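Local coordinates for sialidase B (Streptococcus pneumoniae serotype 4, PDB 4XJW), which cleaves terminal sialic acid residues from oligosaccharides, glycoproteins and glycolipids as a family 33 exo-alpha-sialidase with intramolecular trans-sialidase activity, at residues 76-90 and 129-143. The protein carries 1 engineered substitution. Sequence-based numbering, arbitrary orientation.
With PO4 (phosphate ion), chain D.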
ATOM      1  N   VAL A  76      -1.925  19.216  14.997  1.00 10.08           N
ATOM      2  CA  VAL A  76      -2.393  20.289  15.865  1.00 11.24           C
ATOM      3  C   VAL A  76      -1.576  20.314  17.149  1.00 11.77           C
ATOM      4  O   VAL A  76      -1.035  19.293  17.588  1.00 11.56           O
ATOM      5  CB  VAL A  76      -3.879  20.171  16.262  1.00 11.61           C
ATOM      6  CG1 VAL A  76      -4.788  20.288  15.038  1.00 12.06           C
ATOM      7  CG2 VAL A  76      -4.135  18.881  17.029  1.00 15.55           C
ATOM      8  N   GLU A  77      -1.506  21.500  17.745  1.00 13.82           N
ATOM      9  CA  GLU A  77      -0.989  21.679  19.087  1.00 14.27           C
ATOM     10  C   GLU A  77      -2.110  22.283  19.926  1.00 12.38           C
ATOM     11  O   GLU A  77      -2.861  23.135  19.444  1.00 14.21           O
ATOM     12  CB  GLU A  77       0.180  22.645  19.071  1.00 14.73           C
ATOM     13  CG  GLU A  77       1.403  22.164  18.359  1.00 15.76           C
ATOM     14  CD  GLU A  77       2.618  22.891  18.869  1.00 19.64           C
ATOM     15  OE1 GLU A  77       3.110  22.527  19.961  1.00 20.63           O
ATOM     16  OE2 GLU A  77       3.049  23.848  18.202  1.00 20.69           O
ATOM     17  N   ILE A  78      -2.239  21.819  21.168  1.00 13.33           N
ATOM     18  CA  ILE A  78      -3.217  22.382  22.097  1.00 11.52           C
ATOM     19  C   ILE A  78      -2.523  22.525  23.440  1.00 18.03           C
ATOM     20  O   ILE A  78      -2.215  21.526  24.097  1.00 17.21           O
ATOM     21  CB  ILE A  78      -4.494  21.514  22.205  1.00 14.84           C
ATOM     22  CG1 ILE A  78      -4.847  20.887  20.857  1.00 16.74           C
ATOM     23  CG2 ILE A  78      -5.663  22.340  22.697  1.00 17.72           C
ATOM     24  CD1 ILE A  78      -5.321  19.464  20.947  1.00 19.37           C
ATOM     25  N   ARG A  79      -2.245  23.768  23.837  1.00 15.88           N
ATOM     26  CA  ARG A  79      -1.334  24.009  24.954  1.00 16.70           C
ATOM     27  C   ARG A  79      -1.859  25.058  25.921  1.00 16.04           C
ATOM     28  O   ARG A  79      -2.350  26.108  25.503  1.00 16.13           O
ATOM     29  CB  ARG A  79       0.030  24.460  24.428  1.00 15.18           C
ATOM     30  CG  ARG A  79       0.606  23.551  23.353  1.00 19.75           C
ATOM     31  CD  ARG A  79       1.972  24.010  22.915  1.00 17.50           C
ATOM     32  NE  ARG A  79       2.938  23.869  23.996  1.00 16.24           N
ATOM     33  CZ  ARG A  79       4.206  24.269  23.941  1.00 22.13           C
ATOM     34  NH1 ARG A  79       4.684  24.853  22.847  1.00 20.55           N
ATOM     35  NH2 ARG A  79       4.994  24.085  24.993  1.00 21.54           N
ATOM     36  N   ASP A  80      -1.736  24.772  27.211  1.00 19.01           N
ATOM     37  CA  ASP A  80      -2.119  25.724  28.252  1.00 16.46           C
ATOM     38  C   ASP A  80      -1.212  25.459  29.447  1.00 16.56           C
ATOM     39  O   ASP A  80      -1.329  24.423  30.101  1.00 18.00           O
ATOM     40  CB  ASP A  80      -3.590  25.536  28.639  1.00 19.91           C
ATOM     41  CG  ASP A  80      -4.093  26.593  29.622  1.00 21.73           C
ATOM     42  OD1 ASP A  80      -3.405  26.865  30.626  1.00 21.79           O
ATOM     43  OD2 ASP A  80      -5.195  27.134  29.394  1.00 22.15           O
ATOM     44  N   ALA A  81      -0.303  26.390  29.717  1.00 18.53           N
ATOM     45  CA  ALA A  81       0.715  26.197  30.745  1.00 20.64           C
ATOM     46  C   ALA A  81       0.119  26.178  32.144  1.00 26.25           C
ATOM     47  O   ALA A  81       0.635  25.507  33.035  1.00 26.97           O
ATOM     48  CB  ALA A  81       1.775  27.269  30.643  1.00 17.68           C
ATOM     49  N   GLN A  82      -0.960  26.928  32.338  1.00 23.14           N
ATOM     50  CA  GLN A  82      -1.592  27.012  33.650  1.00 25.58           C
ATOM     51  C   GLN A  82      -2.402  25.758  33.970  1.00 29.06           C
ATOM     52  O   GLN A  82      -2.645  25.449  35.136  1.00 28.94           O
ATOM     53  CB  GLN A  82      -2.471  28.259  33.753  1.00 26.74           C
ATOM     54  CG  GLN A  82      -1.682  29.560  33.916  1.00 28.18           C
ATOM     55  CD  GLN A  82      -1.032  30.027  32.622  1.00 25.75           C
ATOM     56  OE1 GLN A  82      -1.710  30.248  31.620  1.00 25.55           O
ATOM     57  NE2 GLN A  82       0.281  30.182  32.640  1.00 21.78           N
ATOM     58  N   LYS A  83      -2.831  25.045  32.931  1.00 23.85           N
ATOM     59  CA  LYS A  83      -3.508  23.766  33.116  1.00 23.53           C
ATOM     60  C   LYS A  83      -2.508  22.610  33.053  1.00 20.37           C
ATOM     61  O   LYS A  83      -2.847  21.467  33.366  1.00 25.25           O
ATOM     62  CB  LYS A  83      -4.606  23.573  32.068  1.00 20.32           C
ATOM     63  CG  LYS A  83      -5.714  24.630  32.094  1.00 24.58           C
ATOM     64  CD  LYS A  83      -6.683  24.452  30.919  1.00 23.66           C
ATOM     65  CE  LYS A  83      -7.806  25.490  30.930  1.00 31.27           C
ATOM     66  NZ  LYS A  83      -7.308  26.905  30.933  1.00 28.43           N
ATOM     67  N   GLY A  84      -1.271  22.912  32.664  1.00 20.63           N
ATOM     68  CA  GLY A  84      -0.244  21.895  32.532  1.00 20.37           C
ATOM     69  C   GLY A  84      -0.522  20.921  31.399  1.00 21.49           C
ATOM     70  O   GLY A  84      -0.175  19.738  31.477  1.00 25.03           O
ATOM     71  N   ILE A  85      -1.158  21.422  30.345  1.00 21.04           N
ATOM     72  CA  ILE A  85      -1.526  20.593  29.205  1.00 19.81           C
ATOM     73  C   ILE A  85      -0.712  20.976  27.979  1.00 20.14           C
ATOM     74  O   ILE A  85      -0.636  22.153  27.610  1.00 19.51           O
ATOM     75  CB  ILE A  85      -3.020  20.729  28.876  1.00 19.15           C
ATOM     76  CG1 ILE A  85      -3.868  20.097  29.977  1.00 19.98           C
ATOM     77  CG2 ILE A  85      -3.341  20.059  27.524  1.00 18.48           C
ATOM     78  CD1 ILE A  85      -5.349  20.406  29.881  1.00 23.49           C
ATOM     79  N   ASN A  86      -0.104  19.980  27.347  1.00 17.91           N
ATOM     80  CA  ASN A  86       0.619  20.203  26.106  1.00 19.08           C
ATOM     81  C   ASN A  86       0.406  19.053  25.143  1.00 19.49           C
ATOM     82  O   ASN A  86       1.165  18.085  25.134  1.00 22.26           O
ATOM     83  CB  ASN A  86       2.105  20.402  26.365  1.00 19.13           C
ATOM     84  CG  ASN A  86       2.388  21.667  27.138  1.00 24.94           C
ATOM     85  OD1 ASN A  86       2.376  22.758  26.574  1.00 20.63           O
ATOM     86  ND2 ASN A  86       2.637  21.531  28.437  1.00 25.60           N
ATOM     87  N   TYR A  87      -0.628  19.172  24.327  1.00 16.64           N
ATOM     88  CA  TYR A  87      -0.970  18.111  23.401  1.00 15.59           C
ATOM     89  C   TYR A  87      -0.405  18.402  22.018  1.00 15.60           C
ATOM     90  O   TYR A  87      -0.446  19.536  21.540  1.00 14.32           O
ATOM     91  CB  TYR A  87      -2.483  17.950  23.326  1.00 16.60           C
ATOM     92  CG  TYR A  87      -3.135  17.458  24.597  1.00 17.03           C
ATOM     93  CD1 TYR A  87      -2.469  16.589  25.457  1.00 20.21           C
ATOM     94  CD2 TYR A  87      -4.421  17.865  24.936  1.00 17.42           C
ATOM     95  CE1 TYR A  87      -3.075  16.136  26.622  1.00 23.48           C
ATOM     96  CE2 TYR A  87      -5.031  17.413  26.089  1.00 17.92           C
ATOM     97  CZ  TYR A  87      -4.355  16.553  26.928  1.00 21.55           C
ATOM     98  OH  TYR A  87      -4.961  16.111  28.082  1.00 24.28           O
ATOM     99  N   LEU A  88       0.147  17.369  21.394  1.00 13.12           N
ATOM    100  CA  LEU A  88       0.592  17.444  20.014  1.00 13.44           C
ATOM    101  C   LEU A  88       0.108  16.178  19.323  1.00 13.42           C
ATOM    102  O   LEU A  88       0.500  15.071  19.708  1.00 15.00           O
ATOM    103  CB  LEU A  88       2.121  17.550  19.943  1.00 14.80           C
ATOM    104  CG  LEU A  88       2.715  17.335  18.544  1.00 21.77           C
ATOM    105  CD1 LEU A  88       2.398  18.498  17.651  1.00 24.14           C
ATOM    106  CD2 LEU A  88       4.225  17.104  18.603  1.00 29.58           C
ATOM    107  N   PHE A  89      -0.760  16.343  18.326  1.00 12.65           N
ATOM    108  CA  PHE A  89      -1.259  15.213  17.534  1.00 15.35           C
ATOM    109  C   PHE A  89      -0.966  15.470  16.073  1.00 11.89           C
ATOM    110  O   PHE A  89      -1.150  16.581  15.587  1.00 13.63           O
ATOM    111  CB  PHE A  89      -2.771  15.046  17.701  1.00 13.30           C
ATOM    112  CG  PHE A  89      -3.208  14.981  19.124  1.00 17.45           C
ATOM    113  CD1 PHE A  89      -2.757  13.960  19.947  1.00 18.12           C
ATOM    114  CD2 PHE A  89      -4.056  15.941  19.645  1.00 19.13           C
ATOM    115  CE1 PHE A  89      -3.150  13.896  21.277  1.00 23.69           C
ATOM    116  CE2 PHE A  89      -4.453  15.883  20.971  1.00 23.39           C
ATOM    117  CZ  PHE A  89      -3.998  14.858  21.782  1.00 17.92           C
ATOM    118  N   SER A  90      -0.523  14.440  15.363  1.00 10.89           N
ATOM    119  CA  SER A  90      -0.189  14.628  13.961  1.00 11.09           C
ATOM    120  C   SER A  90      -0.187  13.302  13.229  1.00 11.22           C
ATOM    121  O   SER A  90      -0.169  12.237  13.853  1.00 14.08           O
ATOM    122  CB  SER A  90       1.188  15.289  13.828  1.00 11.65           C
ATOM    123  OG  SER A  90       2.197  14.368  14.202  1.00 13.76           O
ATOM    124  N   PHE A 129      -6.293  11.290  12.184  1.00 12.21           N
ATOM    125  CA  PHE A 129      -6.146  10.913  13.594  1.00 11.10           C
ATOM    126  C   PHE A 129      -7.401  11.196  14.397  1.00 13.16           C
ATOM    127  O   PHE A 129      -8.220  12.046  14.030  1.00 14.45           O
ATOM    128  CB  PHE A 129      -4.880  11.496  14.269  1.00 11.78           C
ATOM    129  CG  PHE A 129      -4.820  13.009  14.324  1.00 12.30           C
ATOM    130  CD1 PHE A 129      -5.560  13.729  15.260  1.00 14.03           C
ATOM    131  CD2 PHE A 129      -3.984  13.701  13.449  1.00 14.71           C
ATOM    132  CE1 PHE A 129      -5.479  15.126  15.317  1.00 15.72           C
ATOM    133  CE2 PHE A 129      -3.889  15.092  13.499  1.00 12.01           C
ATOM    134  CZ  PHE A 129      -4.630  15.801  14.432  1.00 15.70           C
ATOM    135  N   SER A 130      -7.567  10.437  15.469  1.00 16.15           N
ATOM    136  CA  SER A 130      -8.662  10.654  16.399  1.00 15.63           C
ATOM    137  C   SER A 130      -8.136  10.292  17.771  1.00 21.10           C
ATOM    138  O   SER A 130      -7.843   9.129  18.048  1.00 22.18           O
ATOM    139  CB  SER A 130      -9.879   9.810  16.026  1.00 19.89           C
ATOM    140  OG  SER A 130     -11.031  10.251  16.726  1.00 24.59           O
ATOM    141  N   GLU A 131      -7.980  11.295  18.626  1.00 17.72           N
ATOM    142  CA  GLU A 131      -7.316  11.093  19.905  1.00 17.94           C
ATOM    143  C   GLU A 131      -8.220  11.478  21.063  1.00 19.30           C
ATOM    144  O   GLU A 131      -8.662  12.626  21.157  1.00 18.57           O
ATOM    145  CB  GLU A 131      -6.040  11.932  19.955  1.00 21.62           C
ATOM    146  CG  GLU A 131      -5.049  11.634  18.842  1.00 23.66           C
ATOM    147  CD  GLU A 131      -4.167  10.433  19.135  1.00 31.24           C
ATOM    148  OE1 GLU A 131      -4.346   9.813  20.202  1.00 36.21           O
ATOM    149  OE2 GLU A 131      -3.295  10.116  18.297  1.00 35.12           O
ATOM    150  N   THR A 132      -8.496  10.511  21.934  1.00 19.66           N
ATOM    151  CA  THR A 132      -9.239  10.761  23.166  1.00 19.27           C
ATOM    152  C   THR A 132      -8.280  10.984  24.339  1.00 22.53           C
ATOM    153  O   THR A 132      -7.291  10.273  24.473  1.00 21.14           O
ATOM    154  CB  THR A 132     -10.171   9.575  23.490  1.00 19.78           C
ATOM    155  OG1 THR A 132     -10.980   9.285  22.345  1.00 22.16           O
ATOM    156  CG2 THR A 132     -11.067   9.898  24.679  1.00 19.88           C
ATOM    157  N   VAL A 133      -8.568  11.975  25.180  1.00 18.17           N
ATOM    158  CA  VAL A 133      -7.690  12.312  26.300  1.00 20.35           C
ATOM    159  C   VAL A 133      -8.450  12.266  27.623  1.00 25.11           C
ATOM    160  O   VAL A 133      -9.674  12.402  27.647  1.00 21.70           O
ATOM    161  CB  VAL A 133      -7.049  13.710  26.125  1.00 21.23           C
ATOM    162  CG1 VAL A 133      -6.092  13.739  24.937  1.00 19.80           C
ATOM    163  CG2 VAL A 133      -8.123  14.778  25.964  1.00 19.53           C
ATOM    164  N   ASP A 134      -7.717  12.083  28.719  1.00 21.18           N
ATOM    165  CA  ASP A 134      -8.317  12.072  30.052  1.00 27.95           C
ATOM    166  C   ASP A 134      -8.729  13.469  30.511  1.00 24.98           C
ATOM    167  O   ASP A 134      -9.776  13.653  31.132  1.00 25.90           O
ATOM    168  CB  ASP A 134      -7.336  11.487  31.071  1.00 28.63           C
ATOM    169  CG  ASP A 134      -7.081  10.013  30.860  1.00 33.98           C
ATOM    170  OD1 ASP A 134      -8.038   9.281  30.542  1.00 35.42           O
ATOM    171  OD2 ASP A 134      -5.915   9.593  31.020  1.00 38.53           O
ATOM    172  N   THR A 135      -7.891  14.451  30.216  1.00 23.38           N
ATOM    173  CA  THR A 135      -8.198  15.828  30.571  1.00 22.14           C
ATOM    174  C   THR A 135      -8.330  16.649  29.300  1.00 23.52           C
ATOM    175  O   THR A 135      -7.344  16.932  28.617  1.00 21.41           O
ATOM    176  CB  THR A 135      -7.128  16.430  31.478  1.00 25.19           C
ATOM    177  OG1 THR A 135      -6.944  15.580  32.616  1.00 31.82           O
ATOM    178  CG2 THR A 135      -7.545  17.824  31.948  1.00 26.39           C
ATOM    179  N   PHE A 136      -9.560  17.022  28.977  1.00 19.38           N
ATOM    180  CA  PHE A 136      -9.821  17.733  27.737  1.00 21.13           C
ATOM    181  C   PHE A 136      -9.486  19.213  27.867  1.00 23.70           C
ATOM    182  O   PHE A 136      -9.718  19.819  28.911  1.00 21.19           O
ATOM    183  CB  PHE A 136     -11.282  17.563  27.347  1.00 16.36           C
ATOM    184  CG  PHE A 136     -11.623  18.139  25.999  1.00 17.37           C
ATOM    185  CD1 PHE A 136     -11.260  17.466  24.835  1.00 16.68           C
ATOM    186  CD2 PHE A 136     -12.312  19.345  25.894  1.00 15.50           C
ATOM    187  CE1 PHE A 136     -11.571  17.984  23.594  1.00 17.49           C
ATOM    188  CE2 PHE A 136     -12.632  19.873  24.649  1.00 17.92           C
ATOM    189  CZ  PHE A 136     -12.262  19.192  23.494  1.00 18.01           C
ATOM    190  N   LEU A 137      -8.932  19.777  26.797  1.00 17.71           N
ATOM    191  CA  LEU A 137      -8.655  21.202  26.715  1.00 18.68           C
ATOM    192  C   LEU A 137      -9.425  21.796  25.544  1.00 20.26           C
ATOM    193  O   LEU A 137      -9.021  21.647  24.387  1.00 18.17           O
ATOM    194  CB  LEU A 137      -7.156  21.461  26.541  1.00 18.70           C
ATOM    195  CG  LEU A 137      -6.709  22.916  26.357  1.00 18.94           C
ATOM    196  CD1 LEU A 137      -7.315  23.815  27.438  1.00 22.41           C
ATOM    197  CD2 LEU A 137      -5.193  23.031  26.347  1.00 16.58           C
ATOM    198  N   PRO A 138     -10.549  22.462  25.840  1.00 19.33           N
ATOM    199  CA  PRO A 138     -11.303  23.174  24.805  1.00 19.68           C
ATOM    200  C   PRO A 138     -10.418  24.244  24.181  1.00 18.82           C
ATOM    201  O   PRO A 138      -9.708  24.938  24.914  1.00 22.99           O
ATOM    202  CB  PRO A 138     -12.442  23.823  25.596  1.00 18.92           C
ATOM    203  CG  PRO A 138     -12.575  22.993  26.841  1.00 20.35           C
ATOM    204  CD  PRO A 138     -11.179  22.570  27.172  1.00 19.61           C
ATOM    205  N   ILE A 139     -10.429  24.373  22.859  1.00 19.22           N
ATOM    206  CA  ILE A 139      -9.553  25.347  22.217  1.00 20.70           C
ATOM    207  C   ILE A 139      -9.964  26.772  22.590  1.00 22.96           C
ATOM    208  O   ILE A 139      -9.143  27.683  22.588  1.00 31.00           O
ATOM    209  CB  ILE A 139      -9.479  25.180  20.671  1.00 22.02           C
ATOM    210  CG1 ILE A 139     -10.833  25.468  20.025  1.00 20.47           C
ATOM    211  CG2 ILE A 139      -8.989  23.793  20.295  1.00 18.53           C
ATOM    212  CD1 ILE A 139     -10.802  25.456  18.500  1.00 25.51           C
ATOM    213  N   SER A 140     -11.232  26.947  22.949  1.00 22.99           N
ATOM    214  CA  SER A 140     -11.745  28.246  23.365  1.00 25.53           C
ATOM    215  C   SER A 140     -11.430  28.567  24.824  1.00 24.35           C
ATOM    216  O   SER A 140     -11.682  29.678  25.288  1.00 27.57           O
ATOM    217  CB  SER A 140     -13.258  28.274  23.183  1.00 27.41           C
ATOM    218  OG  SER A 140     -13.854  27.278  23.996  1.00 28.81           O
ATOM    219  N   ASN A 141     -10.899  27.600  25.563  1.00 23.33           N
ATOM    220  CA  ASN A 141     -10.671  27.827  26.984  1.00 24.76           C
ATOM    221  C   ASN A 141      -9.195  27.849  27.361  1.00 23.75           C
ATOM    222  O   ASN A 141      -8.838  27.698  28.531  1.00 25.35           O
ATOM    223  CB  ASN A 141     -11.435  26.811  27.837  1.00 24.86           C
ATOM    224  CG  ASN A 141     -11.621  27.280  29.273  1.00 36.24           C
ATOM    225  OD1 ASN A 141     -11.859  28.464  29.526  1.00 36.16           O
ATOM    226  ND2 ASN A 141     -11.501  26.357  30.217  1.00 35.93           N
ATOM    227  N   ILE A 142      -8.330  28.042  26.372  1.00 20.18           N
ATOM    228  CA  ILE A 142      -6.921  28.257  26.672  1.00 20.47           C
ATOM    229  C   ILE A 142      -6.779  29.601  27.400  1.00 21.08           C
ATOM    230  O   ILE A 142      -7.298  30.622  26.945  1.00 18.26           O
ATOM    231  CB  ILE A 142      -6.049  28.186  25.404  1.00 21.63           C
ATOM    232  CG1 ILE A 142      -6.041  26.756  24.856  1.00 22.10           C
ATOM    233  CG2 ILE A 142      -4.635  28.650  25.688  1.00 20.84           C
ATOM    234  CD1 ILE A 142      -5.593  26.648  23.411  1.00 22.36           C
ATOM    235  N   ASN A 143      -6.115  29.583  28.551  1.00 23.22           N
ATOM    236  CA  ASN A 143      -6.050  30.764  29.411  1.00 21.19           C
ATOM    237  C   ASN A 143      -5.489  31.991  28.707  1.00 20.49           C
ATOM    238  O   ASN A 143      -4.367  31.968  28.200  1.00 18.91           O
ATOM    239  CB  ASN A 143      -5.233  30.470  30.668  1.00 20.57           C
ATOM    240  CG  ASN A 143      -5.317  31.597  31.690  1.00 23.60           C
ATOM    241  OD1 ASN A 143      -6.371  32.221  31.859  1.00 29.12           O
ATOM    242  ND2 ASN A 143      -4.207  31.873  32.362  1.00 25.60           N
TER
HETATM  243  P   PO4 D 703       7.866  25.484  21.172  1.00 21.32           P
HETATM  244  O1  PO4 D 703       8.578  26.670  20.578  1.00 22.09           O
HETATM  245  O2  PO4 D 703       7.185  25.878  22.469  1.00 20.98           O
HETATM  246  O3  PO4 D 703       6.824  25.018  20.170  1.00 20.22           O
HETATM  247  O4  PO4 D 703       8.866  24.384  21.424  1.00 22.95           O
HETATM  248  O   HOH W   1      -5.108  13.641  29.352  1.00 28.23           O
HETATM  249  O   HOH W   2      -0.476  11.743  17.225  1.00 19.55           O
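L137 is the knob that fills the middle of this contact. With CG anti to the backbone N (chi1 177°), the isobutyl group of L137 reaches the 76-80/85-90 hairpin and splits: L137 CD2 touches both I78 CG2 and I85 CG2, 3.7 Å from each, while CD1 lies against K83 CD. Next along, Y87 lays one ring face on V133 CG1, and I85 CG2 of its own strand sits over the opposite face. Held between the two, Y87 donates a short 2.6 Å bond from OH to T135 O, which meets the ring at its edge; a water joins the same hydroxyl to T135 N. Then the bumps alternate: E131 CB rests on the F89 ring, 3.9 Å from its centroid, and F89 CB sits over the F129 ring.

At the hairpin turn the contact becomes polar. D80 OD2 takes N143 N (2.7 Å) and the K83 ammonium (NZ, 2.6 Å) from opposite faces of the carboxylate plane, and NZ also donates to N141 O. OD1 accepts from K83 N, an Asx motif that ties the turn back on itself. Q82 OE1 receives N143 ND2 from above its amide plane and is also bonded by N62.

Side chains thus interlock between two antiparallel sheets, edge strand 85-91 lying over strand 126-132 and the loop after it: the packing of the concanavalin-like beta sandwich that forms the N-terminal domain.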